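Local atomic coordinates of AT5G66160 protein (PDB entry 7BVW), a protein that probably acts as a sorting receptor for proteins bound for the protein storage vacuole, its RING-H2 zinc domain working as an E3 ligase needed for post-Golgi trafficking. Residues S43-P48 with F53-I58; D59-K64 with S68-K73. All blocks are in the same frame, centred on the assembly; numbering follows the deposited sequence.

Contact 1 joins the beta hairpin of this RING-H2 domain to the start of helix 55-65, and contact 2 ties the next part of that helix to the loop holding the last two zinc cysteines. Their centres lie about 10 Å apart. A salt bridge, Arg45 NE to Asp59 OD1 at 2.7 Å, links them, as does apolar packing: Leu47 CD1 on Cys69 CB and Ile58 CD1 on Pro70 CD, each at 3.7 Å, and Phe53 CE2 on Val71 CG2 at 3.6 Å. Contact 1 supplies His54 and Cys57 to one zinc ion, contact 2 Cys69 and Cys72 to another, so this small shared core lies between two metal sites.

Contact 1 (S43-P48 with F53-I58); sequences SLRLLP and FHLNCI. With ZN (zinc ion), chain C.
Arg45 and Phe53 form a hydrogen-bonded antiparallel pair: Arg45 N gives to Phe53 O at 2.9 Å, and Phe53 N gives back to Arg45 O at 3.0 Å. The pairing carries on into the helix, where Leu55 N reaches Ser43 O at 2.9 Å in a nearly straight bond (171°), although it meets the oxygen from a direction tilted 33° from the carbonyl plane. The tight part lies where Arg45 and Leu47 meet Leu55, Ile58 and Phe53. With CG opposite its backbone N (chi1 -180°), Leu55 lays CD1 over the centre of one guanidinium face, 3.5 Å from Arg45 CZ. Asp59, one turn on from Leu55, makes a salt bridge with NE of the same group, while Arg45 CB rests on Ile58 CG2 at 3.7 Å. Farther along, Leu47 CD1 sits 3.6 Å from Phe53 CE1, the two side chains crossing at about a right angle, and the same methyl meets Ile58 CD1 tip to tip at 3.9 Å. The Ser43 end is looser. There the serine is exposed, and a water accepts from Asn56 N while making a weak bond to Ser43 O. The CB of His54, at the helix N-cap, points away from the strand, and its ND1 binds zinc at 2.3 Å; Cys57 SG, Cys31 and Cys34 complete the site. On the far side of the imidazole, NE2 pairs with Glu42. This carboxylate would probably polarise the ring and strengthen ND1 as a zinc ligand, and the strand pairing next to His54 probably helps hold that ligand in position.

Contact 2 (D59-K64 with S68-K73); sequences DSWLTK and SCPVCK. With ZN (zinc ion), chain D.
Ser68 O is met by two side chains of helix 55-65: Trp61 NE1 donates a hydrogen bond to it at 2.9 Å, and Leu62 CD2 packs against it at 3.6 Å. The oxygen lies in the indole plane, at its edge, but the bond is bent at the hydrogen (144°). In Trp61 a trans arrangement of N and CG about the CA-CB bond (chi1 173°) carries the indole out to the loop. Pro70 then covers one indole face: its CB stands 3.9 Å from the centroid of the five-membered ring, 16° off the normal, a CH-pi contact, and its CD touches Trp61 CD1 at 3.7 Å. Edge and face are thus held by different residues of the loop, which together probably limit how the ring can tilt. With an alanine here instead of Trp61, Ser68 O would probably lose its indole donor and Pro70 the aromatic face it lies on, leaving this part of the loop freer to shift. Between Ser68 and Pro70, Cys69 points away from the helix, and its SG binds zinc at 2.3 Å. Val71 N and Cys72 N also donate to this sulfur, at 3.3 and 3.6 Å, and would be expected to ease its negative charge. Cys72, Cys49 and His51 complete the metal site. The pair Cys49/His51 falls in sequence between the two pairs of the other zinc site, and this interleaving is the cross-brace of RING fingers; as in other RING E3 ligases, Trp61 and Pro70, the latter also in touch with Ile33, probably line the shallow groove that receives the E2 enzyme.

Contact 1 (S43-P48 with F53-I58)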
ATOM      1  N   SER A  43       1.573  10.832   1.173  1.00 16.48           N
ATOM      2  CA  SER A  43       2.425   9.704   1.519  1.00 20.41           C
ATOM      3  C   SER A  43       1.823   8.418   0.973  1.00 20.44           C
ATOM      4  O   SER A  43       0.643   8.133   1.202  1.00 19.68           O
ATOM      5  CB  SER A  43       2.602   9.597   3.035  1.00 24.67           C
ATOM      6  OG  SER A  43       3.379  10.673   3.540  1.00 28.31           O
ATOM      7  N   LEU A  44       2.632   7.649   0.252  1.00 14.51           N
ATOM      8  CA  LEU A  44       2.198   6.400  -0.351  1.00 17.94           C
ATOM      9  C   LEU A  44       3.061   5.249   0.148  1.00 19.02           C
ATOM     10  O   LEU A  44       4.164   5.447   0.663  1.00 19.92           O
ATOM     11  CB  LEU A  44       2.265   6.462  -1.884  1.00 17.01           C
ATOM     12  CG  LEU A  44       1.066   7.020  -2.656  1.00 19.69           C
ATOM     13  CD1 LEU A  44       0.850   8.496  -2.381  1.00 21.93           C
ATOM     14  CD2 LEU A  44       1.268   6.776  -4.139  1.00 18.57           C
ATOM     15  N   ARG A  45       2.546   4.035  -0.019  1.00 13.90           N
ATOM     16  CA  ARG A  45       3.297   2.821   0.258  1.00 17.27           C
ATOM     17  C   ARG A  45       3.257   1.909  -0.957  1.00 17.98           C
ATOM     18  O   ARG A  45       2.316   1.948  -1.755  1.00 16.72           O
ATOM     19  CB  ARG A  45       2.748   2.069   1.475  1.00 19.24           C
ATOM     20  CG  ARG A  45       3.366   2.471   2.803  1.00 22.42           C
ATOM     21  CD  ARG A  45       3.314   1.315   3.792  1.00 21.46           C
ATOM     22  NE  ARG A  45       3.134   1.761   5.171  1.00 21.97           N
ATOM     23  CZ  ARG A  45       4.106   2.246   5.937  1.00 23.95           C
ATOM     24  NH1 ARG A  45       5.336   2.363   5.457  1.00 22.47           N
ATOM     25  NH2 ARG A  45       3.844   2.625   7.182  1.00 22.12           N
ATOM     26  N   LEU A  46       4.289   1.082  -1.087  1.00 17.30           N
ATOM     27  CA  LEU A  46       4.418   0.148  -2.195  1.00 16.11           C
ATOM     28  C   LEU A  46       4.405  -1.280  -1.670  1.00 16.80           C
ATOM     29  O   LEU A  46       5.106  -1.599  -0.704  1.00 15.85           O
ATOM     30  CB  LEU A  46       5.705   0.403  -2.982  1.00 17.18           C
ATOM     31  CG  LEU A  46       5.882  -0.476  -4.216  1.00 20.60           C
ATOM     32  CD1 LEU A  46       4.800  -0.169  -5.237  1.00 18.82           C
ATOM     33  CD2 LEU A  46       7.271  -0.299  -4.817  1.00 21.52           C
ATOM     34  N   LEU A  47       3.607  -2.129  -2.306  1.00 16.46           N
ATOM     35  CA  LEU A  47       3.551  -3.556  -2.035  1.00 16.25           C
ATOM     36  C   LEU A  47       4.447  -4.309  -3.007  1.00 16.88           C
ATOM     37  O   LEU A  47       4.724  -3.830  -4.109  1.00 15.27           O
ATOM     38  CB  LEU A  47       2.107  -4.061  -2.148  1.00 18.28           C
ATOM     39  CG  LEU A  47       1.096  -3.505  -1.137  1.00 17.62           C
ATOM     40  CD1 LEU A  47      -0.224  -4.266  -1.213  1.00 13.84           C
ATOM     41  CD2 LEU A  47       1.660  -3.544   0.280  1.00 19.65           C
ATOM     42  N   PRO A  48       4.923  -5.501  -2.634  1.00 19.17           N
ATOM     43  CA  PRO A  48       5.853  -6.226  -3.518  1.00 19.98           C
ATOM     44  C   PRO A  48       5.260  -6.596  -4.865  1.00 23.55           C
ATOM     45  O   PRO A  48       6.022  -6.835  -5.811  1.00 24.81           O
ATOM     46  CB  PRO A  48       6.214  -7.475  -2.702  1.00 17.80           C
ATOM     47  CG  PRO A  48       5.102  -7.628  -1.724  1.00 19.38           C
ATOM     48  CD  PRO A  48       4.679  -6.230  -1.379  1.00 19.20           C
ATOM     49  N   PHE A  53      -0.432   2.533  -2.844  1.00 17.01           N
ATOM     50  CA  PHE A  53      -1.639   3.071  -2.236  1.00 14.80           C
ATOM     51  C   PHE A  53      -1.265   4.237  -1.337  1.00 16.59           C
ATOM     52  O   PHE A  53      -0.091   4.454  -1.027  1.00 14.98           O
ATOM     53  CB  PHE A  53      -2.383   2.014  -1.407  1.00 13.48           C
ATOM     54  CG  PHE A  53      -2.634   0.725  -2.135  1.00 15.12           C
ATOM     55  CD1 PHE A  53      -1.680  -0.279  -2.147  1.00 15.28           C
ATOM     56  CD2 PHE A  53      -3.835   0.506  -2.786  1.00 14.72           C
ATOM     57  CE1 PHE A  53      -1.912  -1.468  -2.812  1.00 16.61           C
ATOM     58  CE2 PHE A  53      -4.071  -0.681  -3.451  1.00 16.15           C
ATOM     59  CZ  PHE A  53      -3.108  -1.671  -3.463  1.00 15.61           C
ATOM     60  N   HIS A  54      -2.281   4.987  -0.917  1.00 14.02           N
ATOM     61  CA  HIS A  54      -2.130   5.862   0.236  1.00 15.04           C
ATOM     62  C   HIS A  54      -1.586   5.053   1.406  1.00 13.62           C
ATOM     63  O   HIS A  54      -2.053   3.942   1.675  1.00 12.65           O
ATOM     64  CB  HIS A  54      -3.478   6.494   0.608  1.00 14.95           C
ATOM     65  CG  HIS A  54      -3.860   7.666  -0.241  1.00 14.52           C
ATOM     66  ND1 HIS A  54      -5.147   7.870  -0.691  1.00 15.03           N
ATOM     67  CD2 HIS A  54      -3.130   8.709  -0.703  1.00 14.39           C
ATOM     68  CE1 HIS A  54      -5.191   8.981  -1.404  1.00 16.59           C
ATOM     69  NE2 HIS A  54      -3.979   9.509  -1.427  1.00 15.65           N
ATOM     70  N   LEU A  55      -0.579   5.607   2.087  1.00 13.39           N
ATOM     71  CA  LEU A  55       0.033   4.901   3.210  1.00 13.56           C
ATOM     72  C   LEU A  55      -1.005   4.546   4.269  1.00 15.59           C
ATOM     73  O   LEU A  55      -1.059   3.406   4.744  1.00 16.12           O
ATOM     74  CB  LEU A  55       1.157   5.748   3.808  1.00 14.81           C
ATOM     75  CG  LEU A  55       1.926   5.166   4.999  1.00 15.05           C
ATOM     76  CD1 LEU A  55       3.394   5.531   4.882  1.00 14.94           C
ATOM     77  CD2 LEU A  55       1.365   5.658   6.335  1.00 15.33           C
ATOM     78  N   ASN A  56      -1.852   5.509   4.641  1.00 15.52           N
ATOM     79  CA  ASN A  56      -2.870   5.252   5.656  1.00 17.39           C
ATOM     80  C   ASN A  56      -3.897   4.233   5.177  1.00 16.50           C
ATOM     81  O   ASN A  56      -4.428   3.455   5.977  1.00 14.10           O
ATOM     82  CB  ASN A  56      -3.562   6.556   6.049  1.00 21.51           C
ATOM     83  CG  ASN A  56      -2.750   7.371   7.027  1.00 29.30           C
ATOM     84  OD1 ASN A  56      -1.914   6.835   7.753  1.00 32.38           O
ATOM     85  ND2 ASN A  56      -3.000   8.674   7.061  1.00 31.62           N
ATOM     86  N   CYS A  57      -4.194   4.222   3.876  1.00 14.97           N
ATOM     87  CA  CYS A  57      -5.216   3.316   3.361  1.00 12.66           C
ATOM     88  C   CYS A  57      -4.746   1.867   3.403  1.00 15.81           C
ATOM     89  O   CYS A  57      -5.463   0.986   3.893  1.00 15.43           O
ATOM     90  CB  CYS A  57      -5.603   3.718   1.938  1.00 12.33           C
ATOM     91  SG  CYS A  57      -6.573   5.233   1.850  1.00 14.60           S
ATOM     92  N   ILE A  58      -3.542   1.596   2.895  1.00 13.08           N
ATOM     93  CA  ILE A  58      -3.059   0.220   2.841  1.00 13.36           C
ATOM     94  C   ILE A  58      -2.684  -0.280   4.232  1.00 15.33           C
ATOM     95  O   ILE A  58      -2.840  -1.473   4.529  1.00 15.45           O
ATOM     96  CB  ILE A  58      -1.886   0.098   1.847  1.00 12.51           C
ATOM     97  CG1 ILE A  58      -1.520  -1.372   1.620  1.00 12.79           C
ATOM     98  CG2 ILE A  58      -0.673   0.895   2.325  1.00 12.95           C
ATOM     99  CD1 ILE A  58      -2.660  -2.190   1.038  1.00 12.73           C
TER
HETATM  100 ZN    ZN C 401      -6.385   5.981  -0.377  1.00 18.25          ZN
HETATM  101  O   HOH W   1      -1.601   8.509   3.624  1.00 34.36           O

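Contact 2 (D59-K64 with S68-K73)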
ATOM      1  N   ASP A  59      -2.194   0.608   5.104  1.00 18.32           N
ATOM      2  CA  ASP A  59      -1.912   0.214   6.481  1.00 19.69           C
ATOM      3  C   ASP A  59      -3.178  -0.275   7.172  1.00 19.30           C
ATOM      4  O   ASP A  59      -3.169  -1.299   7.865  1.00 20.05           O
ATOM      5  CB  ASP A  59      -1.297   1.381   7.251  1.00 19.81           C
ATOM      6  CG  ASP A  59       0.155   1.620   6.888  1.00 22.71           C
ATOM      7  OD1 ASP A  59       0.663   0.942   5.968  1.00 20.86           O
ATOM      8  OD2 ASP A  59       0.792   2.483   7.530  1.00 24.17           O
ATOM      9  N   SER A  60      -4.283   0.444   6.978  1.00 16.62           N
ATOM     10  CA  SER A  60      -5.555   0.030   7.556  1.00 18.41           C
ATOM     11  C   SER A  60      -5.990  -1.321   7.007  1.00 17.03           C
ATOM     12  O   SER A  60      -6.455  -2.188   7.756  1.00 20.10           O
ATOM     13  CB  SER A  60      -6.620   1.091   7.278  1.00 19.95           C
ATOM     14  OG  SER A  60      -7.922   0.553   7.420  1.00 24.52           O
ATOM     15  N   TRP A  61      -5.844  -1.516   5.695  1.00 14.04           N
ATOM     16  CA  TRP A  61      -6.291  -2.758   5.072  1.00 13.76           C
ATOM     17  C   TRP A  61      -5.494  -3.952   5.582  1.00 15.95           C
ATOM     18  O   TRP A  61      -6.064  -4.998   5.912  1.00 15.20           O
ATOM     19  CB  TRP A  61      -6.179  -2.655   3.551  1.00 21.24           C
ATOM     20  CG  TRP A  61      -6.453  -3.954   2.860  1.00 20.91           C
ATOM     21  CD1 TRP A  61      -5.534  -4.821   2.344  1.00 20.58           C
ATOM     22  CD2 TRP A  61      -7.737  -4.544   2.622  1.00 20.20           C
ATOM     23  NE1 TRP A  61      -6.165  -5.911   1.793  1.00 21.56           N
ATOM     24  CE2 TRP A  61      -7.517  -5.764   1.949  1.00 21.92           C
ATOM     25  CE3 TRP A  61      -9.048  -4.158   2.908  1.00 20.50           C
ATOM     26  CZ2 TRP A  61      -8.561  -6.599   1.559  1.00 20.35           C
ATOM     27  CZ3 TRP A  61     -10.082  -4.987   2.521  1.00 20.19           C
ATOM     28  CH2 TRP A  61      -9.833  -6.196   1.854  1.00 20.13           C
ATOM     29  N   LEU A  62      -4.173  -3.812   5.657  1.00 14.71           N
ATOM     30  CA  LEU A  62      -3.320  -4.948   5.990  1.00 17.27           C
ATOM     31  C   LEU A  62      -3.347  -5.290   7.475  1.00 18.46           C
ATOM     32  O   LEU A  62      -3.109  -6.448   7.839  1.00 20.03           O
ATOM     33  CB  LEU A  62      -1.881  -4.675   5.543  1.00 18.69           C
ATOM     34  CG  LEU A  62      -1.624  -4.645   4.033  1.00 17.25           C
ATOM     35  CD1 LEU A  62      -0.141  -4.450   3.735  1.00 16.12           C
ATOM     36  CD2 LEU A  62      -2.142  -5.921   3.387  1.00 18.45           C
ATOM     37  N   THR A  63      -3.622  -4.318   8.346  1.00 17.63           N
ATOM     38  CA  THR A  63      -3.611  -4.581   9.781  1.00 19.48           C
ATOM     39  C   THR A  63      -4.977  -4.972  10.327  1.00 20.78           C
ATOM     40  O   THR A  63      -5.054  -5.634  11.370  1.00 23.17           O
ATOM     41  CB  THR A  63      -3.099  -3.355  10.548  1.00 20.74           C
ATOM     42  OG1 THR A  63      -3.928  -2.222  10.261  1.00 18.15           O
ATOM     43  CG2 THR A  63      -1.665  -3.040  10.154  1.00 19.93           C
ATOM     44  N   LYS A  64      -6.056  -4.587   9.649  1.00 17.65           N
ATOM     45  CA  LYS A  64      -7.399  -4.809  10.163  1.00 27.33           C
ATOM     46  C   LYS A  64      -8.253  -5.743   9.318  1.00 25.03           C
ATOM     47  O   LYS A  64      -9.095  -6.452   9.874  1.00 25.97           O
ATOM     48  CB  LYS A  64      -8.135  -3.470  10.312  1.00 29.29           C
ATOM     49  CG  LYS A  64      -7.506  -2.519  11.323  1.00 33.76           C
ATOM     50  CD  LYS A  64      -8.301  -1.226  11.439  1.00 35.93           C
ATOM     51  CE  LYS A  64      -7.618  -0.244  12.380  1.00 38.86           C
ATOM     52  NZ  LYS A  64      -8.376   1.034  12.492  1.00 39.02           N
ATOM     53  N   SER A  68      -3.455  -9.548   2.045  1.00 23.60           N
ATOM     54  CA  SER A  68      -3.069  -9.587   0.644  1.00 23.49           C
ATOM     55  C   SER A  68      -3.310  -8.218   0.028  1.00 25.25           C
ATOM     56  O   SER A  68      -3.956  -7.351   0.619  1.00 26.54           O
ATOM     57  CB  SER A  68      -3.843 -10.670  -0.113  1.00 24.90           C
ATOM     58  OG  SER A  68      -5.213 -10.326  -0.236  1.00 26.93           O
ATOM     59  N   CYS A  69      -2.785  -8.037  -1.177  1.00 15.76           N
ATOM     60  CA  CYS A  69      -3.018  -6.798  -1.907  1.00 14.83           C
ATOM     61  C   CYS A  69      -4.494  -6.692  -2.284  1.00 14.54           C
ATOM     62  O   CYS A  69      -5.049  -7.625  -2.867  1.00 17.49           O
ATOM     63  CB  CYS A  69      -2.150  -6.757  -3.163  1.00 15.11           C
ATOM     64  SG  CYS A  69      -2.548  -5.396  -4.282  1.00 15.84           S
ATOM     65  N   PRO A  70      -5.163  -5.571  -1.966  1.00 15.71           N
ATOM     66  CA  PRO A  70      -6.591  -5.447  -2.303  1.00 19.37           C
ATOM     67  C   PRO A  70      -6.876  -5.294  -3.792  1.00 25.43           C
ATOM     68  O   PRO A  70      -8.052  -5.243  -4.173  1.00 25.88           O
ATOM     69  CB  PRO A  70      -7.016  -4.190  -1.529  1.00 20.78           C
ATOM     70  CG  PRO A  70      -5.756  -3.410  -1.358  1.00 16.53           C
ATOM     71  CD  PRO A  70      -4.662  -4.421  -1.202  1.00 16.82           C
ATOM     72  N   VAL A  71      -5.855  -5.229  -4.649  1.00 26.01           N
ATOM     73  CA  VAL A  71      -6.070  -5.087  -6.086  1.00 24.03           C
ATOM     74  C   VAL A  71      -5.888  -6.432  -6.775  1.00 21.64           C
ATOM     75  O   VAL A  71      -6.785  -6.903  -7.484  1.00 21.36           O
ATOM     76  CB  VAL A  71      -5.127  -4.031  -6.688  1.00 24.49           C
ATOM     77  CG1 VAL A  71      -5.280  -3.994  -8.202  1.00 24.44           C
ATOM     78  CG2 VAL A  71      -5.408  -2.665  -6.079  1.00 21.08           C
ATOM     79  N   CYS A  72      -4.730  -7.061  -6.575  1.00 20.07           N
ATOM     80  CA  CYS A  72      -4.399  -8.306  -7.257  1.00 18.73           C
ATOM     81  C   CYS A  72      -4.408  -9.519  -6.335  1.00 19.17           C
ATOM     82  O   CYS A  72      -4.149 -10.634  -6.804  1.00 19.13           O
ATOM     83  CB  CYS A  72      -3.031  -8.188  -7.939  1.00 21.04           C
ATOM     84  SG  CYS A  72      -1.621  -8.208  -6.814  1.00 20.19           S
ATOM     85  N   LYS A  73      -4.690  -9.330  -5.044  1.00 17.13           N
ATOM     86  CA  LYS A  73      -4.827 -10.412  -4.067  1.00 18.53           C
ATOM     87  C   LYS A  73      -3.538 -11.206  -3.875  1.00 19.75           C
ATOM     88  O   LYS A  73      -3.576 -12.359  -3.433  1.00 21.41           O
ATOM     89  CB  LYS A  73      -5.985 -11.350  -4.432  1.00 18.70           C
ATOM     90  CG  LYS A  73      -7.361 -10.711  -4.264  1.00 19.66           C
TER
HETATM   91 ZN    ZN D 402      -1.107  -6.092  -5.980  1.00 20.98          ZN